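Local coordinates for protein isoflavone reductase (PDB 2GAS) that reduces 2'-hydroxyisoflavones such as 2'-hydroxyformononetin to chiral isoflavanones with NADPH, giving the penultimate intermediate on the way to the alfalfa phytoalexin medicarpin, at residues K24-P28 / I199-N203; V248-I252 / L263-H267. All blocks are in the same frame, centred on the assembly; numbering follows the deposited sequence.

Contact 1: residues K24-P28 / I199-N203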
# COMPACT_ATOMS: atom_id res chain seq x y z
N LYS A 24 -14.40 10.41 -5.96
CA LYS A 24 -15.45 9.51 -6.44
C LYS A 24 -16.53 9.28 -5.38
O LYS A 24 -17.73 9.29 -5.68
CB LYS A 24 -14.83 8.18 -6.86
CG LYS A 24 -15.80 7.16 -7.43
CD LYS A 24 -16.34 7.61 -8.77
CE LYS A 24 -17.25 6.54 -9.37
NZ LYS A 24 -16.52 5.25 -9.57
N ALA A 25 -16.10 9.08 -4.14
CA ALA A 25 -17.01 8.84 -3.02
C ALA A 25 -17.81 10.08 -2.67
O ALA A 25 -18.86 9.99 -2.02
CB ALA A 25 -16.23 8.37 -1.81
N GLY A 26 -17.31 11.25 -3.07
CA GLY A 26 -18.00 12.50 -2.80
C GLY A 26 -17.49 13.27 -1.60
O GLY A 26 -18.09 14.26 -1.19
N ASN A 27 -16.38 12.82 -1.02
CA ASN A 27 -15.82 13.51 0.14
C ASN A 27 -15.13 14.80 -0.23
O ASN A 27 -14.56 14.92 -1.32
CB ASN A 27 -14.75 12.67 0.84
CG ASN A 27 -15.30 11.46 1.52
OD1 ASN A 27 -15.62 10.47 0.87
ND2 ASN A 27 -15.41 11.52 2.84
N PRO A 28 -15.20 15.81 0.65
CA PRO A 28 -14.51 17.06 0.33
C PRO A 28 -13.06 16.56 0.37
O PRO A 28 -12.64 15.98 1.38
CB PRO A 28 -14.84 17.96 1.51
CG PRO A 28 -16.21 17.51 1.89
CD PRO A 28 -16.10 15.99 1.81
N ILE A 199 -10.66 4.68 1.12
CA ILE A 199 -11.70 5.67 1.36
C ILE A 199 -12.92 5.02 2.01
O ILE A 199 -13.57 5.63 2.86
CB ILE A 199 -12.08 6.41 0.05
CG1 ILE A 199 -10.94 7.34 -0.39
CG2 ILE A 199 -13.33 7.26 0.27
CD1 ILE A 199 -9.63 6.65 -0.63
N ARG A 200 -13.22 3.78 1.63
CA ARG A 200 -14.34 3.08 2.26
C ARG A 200 -14.05 2.97 3.75
O ARG A 200 -14.92 3.20 4.59
CB ARG A 200 -14.50 1.67 1.67
CG ARG A 200 -15.30 1.61 0.39
CD ARG A 200 -16.76 1.96 0.63
NE ARG A 200 -17.64 0.80 0.54
CZ ARG A 200 -18.43 0.38 1.52
NH1 ARG A 200 -18.45 1.03 2.68
NH2 ARG A 200 -19.21 -0.68 1.35
N ALA A 201 -12.80 2.64 4.08
CA ALA A 201 -12.39 2.52 5.47
C ALA A 201 -12.43 3.88 6.17
O ALA A 201 -12.86 3.98 7.31
CB ALA A 201 -10.96 1.93 5.54
N ALA A 202 -12.01 4.92 5.46
CA ALA A 202 -12.00 6.27 6.03
C ALA A 202 -13.40 6.70 6.46
O ALA A 202 -13.57 7.32 7.51
CB ALA A 202 -11.43 7.25 5.02
N ASN A 203 -14.40 6.37 5.64
CA ASN A 203 -15.78 6.74 5.90
C ASN A 203 -16.54 5.75 6.79
O ASN A 203 -17.72 5.97 7.09
CB ASN A 203 -16.54 6.91 4.58
CG ASN A 203 -16.08 8.12 3.79
OD1 ASN A 203 -15.96 9.21 4.35
ND2 ASN A 203 -15.84 7.94 2.50
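Asn27 and Asn203 approach from opposite directions and pair amide to amide through two reciprocal hydrogen bonds. Asn27 ND2 gives its N-H to Asn203 OD1 at 2.8 Å, in the carbonyl plane and on a lone pair. In return Asn203 ND2 donates to Asn27 OD1 at 3.0 Å, nearly straight (160°) though tilted somewhat from that carbonyl plane. The amide planes lie 11° apart, so the two groups form one almost flat ring of bonds. Both residues set CG beside the backbone N (chi1 -69° in each), which helps turn each amide toward the other. Gly26, with positive phi, ends helix 15-25 in a Schellman motif, and Asn27 follows directly.

Packing is tight at buried Asn27 and at Ile199, whose CG2 meets Ala25 CB at 3.7 Å while the Ile199 side chain also packs on Ile18 and Ala21. The solvent side is looser: Ala25 is exposed and offers a single methyl. Asn27 ND2 also donates to Asn3 O, near strand 5-8. Two matched bonds fix both amide flips, joining the segment just beyond helix 15-25 to the C-terminal end of helix 191-202 without any charge, consistent with the family's NADP-binding Rossmann fold.

Contact 2: residues V248-I252 / L263-H267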
# COMPACT_ATOMS: atom_id res chain seq x y z
N VAL A 248 17.38 -19.36 -0.95
CA VAL A 248 16.91 -17.99 -1.08
C VAL A 248 17.57 -17.10 -0.03
O VAL A 248 18.04 -16.00 -0.33
CB VAL A 248 15.38 -17.91 -0.91
CG1 VAL A 248 14.93 -16.45 -0.81
CG2 VAL A 248 14.69 -18.60 -2.08
N LEU A 249 17.61 -17.58 1.21
CA LEU A 249 18.22 -16.82 2.30
C LEU A 249 19.70 -16.53 2.04
O LEU A 249 20.19 -15.44 2.34
CB LEU A 249 18.05 -17.57 3.62
CG LEU A 249 16.60 -17.76 4.10
CD1 LEU A 249 16.58 -18.64 5.35
CD2 LEU A 249 15.98 -16.41 4.40
N LYS A 250 20.40 -17.50 1.48
CA LYS A 250 21.82 -17.32 1.18
C LYS A 250 21.96 -16.26 0.09
O LYS A 250 22.86 -15.43 0.14
CB LYS A 250 22.43 -18.65 0.72
CG LYS A 250 23.93 -18.60 0.49
CD LYS A 250 24.28 -18.24 -0.94
CE LYS A 250 24.11 -19.43 -1.87
NZ LYS A 250 24.99 -20.57 -1.48
N ASP A 251 21.06 -16.30 -0.89
CA ASP A 251 21.06 -15.34 -1.99
C ASP A 251 20.90 -13.92 -1.46
O ASP A 251 21.55 -12.98 -1.94
CB ASP A 251 19.92 -15.67 -2.95
CG ASP A 251 20.00 -14.88 -4.24
OD1 ASP A 251 20.33 -13.68 -4.19
OD2 ASP A 251 19.71 -15.47 -5.31
N ILE A 252 20.02 -13.76 -0.47
CA ILE A 252 19.77 -12.45 0.12
C ILE A 252 21.02 -11.90 0.81
O ILE A 252 21.39 -10.73 0.61
CB ILE A 252 18.61 -12.54 1.15
CG1 ILE A 252 17.29 -12.80 0.40
CG2 ILE A 252 18.51 -11.26 1.97
CD1 ILE A 252 16.12 -13.12 1.30
N LEU A 263 14.58 -9.39 -2.76
CA LEU A 263 14.44 -10.81 -2.48
C LEU A 263 13.86 -11.07 -1.10
O LEU A 263 13.09 -12.01 -0.91
CB LEU A 263 15.80 -11.52 -2.59
CG LEU A 263 16.14 -12.23 -3.90
CD1 LEU A 263 17.39 -13.07 -3.68
CD2 LEU A 263 14.98 -13.12 -4.34
N ALA A 264 14.24 -10.24 -0.13
CA ALA A 264 13.73 -10.41 1.23
C ALA A 264 12.22 -10.12 1.23
O ALA A 264 11.46 -10.76 1.93
CB ALA A 264 14.45 -9.47 2.19
N LEU A 265 11.81 -9.13 0.43
CA LEU A 265 10.40 -8.79 0.33
C LEU A 265 9.63 -9.99 -0.24
O LEU A 265 8.60 -10.39 0.30
CB LEU A 265 10.22 -7.57 -0.57
CG LEU A 265 8.80 -7.02 -0.73
CD1 LEU A 265 8.22 -6.65 0.62
CD2 LEU A 265 8.84 -5.79 -1.63
N TYR A 266 10.15 -10.58 -1.32
CA TYR A 266 9.52 -11.74 -1.95
C TYR A 266 9.54 -12.94 -1.01
O TYR A 266 8.58 -13.72 -0.97
CB TYR A 266 10.26 -12.12 -3.24
CG TYR A 266 10.20 -11.09 -4.34
CD1 TYR A 266 11.20 -11.04 -5.31
CD2 TYR A 266 9.14 -10.19 -4.43
CE1 TYR A 266 11.16 -10.11 -6.34
CE2 TYR A 266 9.09 -9.25 -5.47
CZ TYR A 266 10.10 -9.22 -6.42
OH TYR A 266 10.09 -8.30 -7.44
N HIS A 267 10.63 -13.11 -0.27
CA HIS A 267 10.74 -14.22 0.68
C HIS A 267 9.58 -14.17 1.68
O HIS A 267 8.92 -15.17 1.95
CB HIS A 267 12.09 -14.13 1.42
CG HIS A 267 12.16 -14.97 2.66
ND1 HIS A 267 12.37 -16.33 2.64
CD2 HIS A 267 12.06 -14.62 3.97
CE1 HIS A 267 12.38 -16.79 3.88
NE2 HIS A 267 12.20 -15.77 4.70
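Helices 245-254 and 259-271 run nearly antiparallel here: the axes of segments 248-252 and 263-267 make 155° between their N-to-C directions and approach to 9.9 Å. The backbones are closer at one end, with Ile252 CA 6.2 Å from Leu263 CA, than at the other, where Val248 CA and His267 CA are 7.4 Å apart. No hydrogen bond crosses, so the interface is held by apolar packing, mostly of side chains.

Ile252 fills the closer end. With CG1 beside its backbone N (chi1 -69°) and the chain then extended, CG1 lies against Leu263 CB at 3.6 Å and CD1 reaches the backbone of the other helix, 3.6 Å from Ala264 CA, where the small alanine admits it. CD1 also comes near His267 CB, one turn further along.

The pair is a helical hairpin, two consecutive helices joined by a short connection, and Val123 packs on it through Leu249 and Ile252, while Val248 touches Leu179 of strand 175-179.

At the wider end Leu249 sends CD2 over one face of the His267 imidazole, 3.9 Å from the centroid and 21° off the ring normal, a CH-pi contact displaced toward the CE1-NE2 rim. The ring's ND1 is buried with no hydrogen-bonding partner in the model. Val248 CG1 meets the ring obliquely and His267 CB at 4.3 Å. On the other flank the Leu263 side chain runs roughly perpendicular to that of Asp251; the very short approach of its CD1 to the carboxylate is doubtful.

How the contacts relate
Contacts 1 and 2 occupy opposite sides of the chain's centre, with their own centres 38 Å apart and nearest atoms about 22 Å apart, so neither touches the other. They are also separate in sequence: both segments of 24-28/199-203 precede 248-252, although all four belong to the one NmrA-like chain. The first pairs segments 171 residues apart, whereas the second joins neighbouring helices. Only contact 1 lies near an assigned site, the side chain of Ile199 being about 9 Å from Gly15, the last residue of the inferred NADP-binding segment and the first of helix 15-25. Contact 2, centred 21 Å from the chain's centre, lies away from the cofactor-binding and catalytic residues.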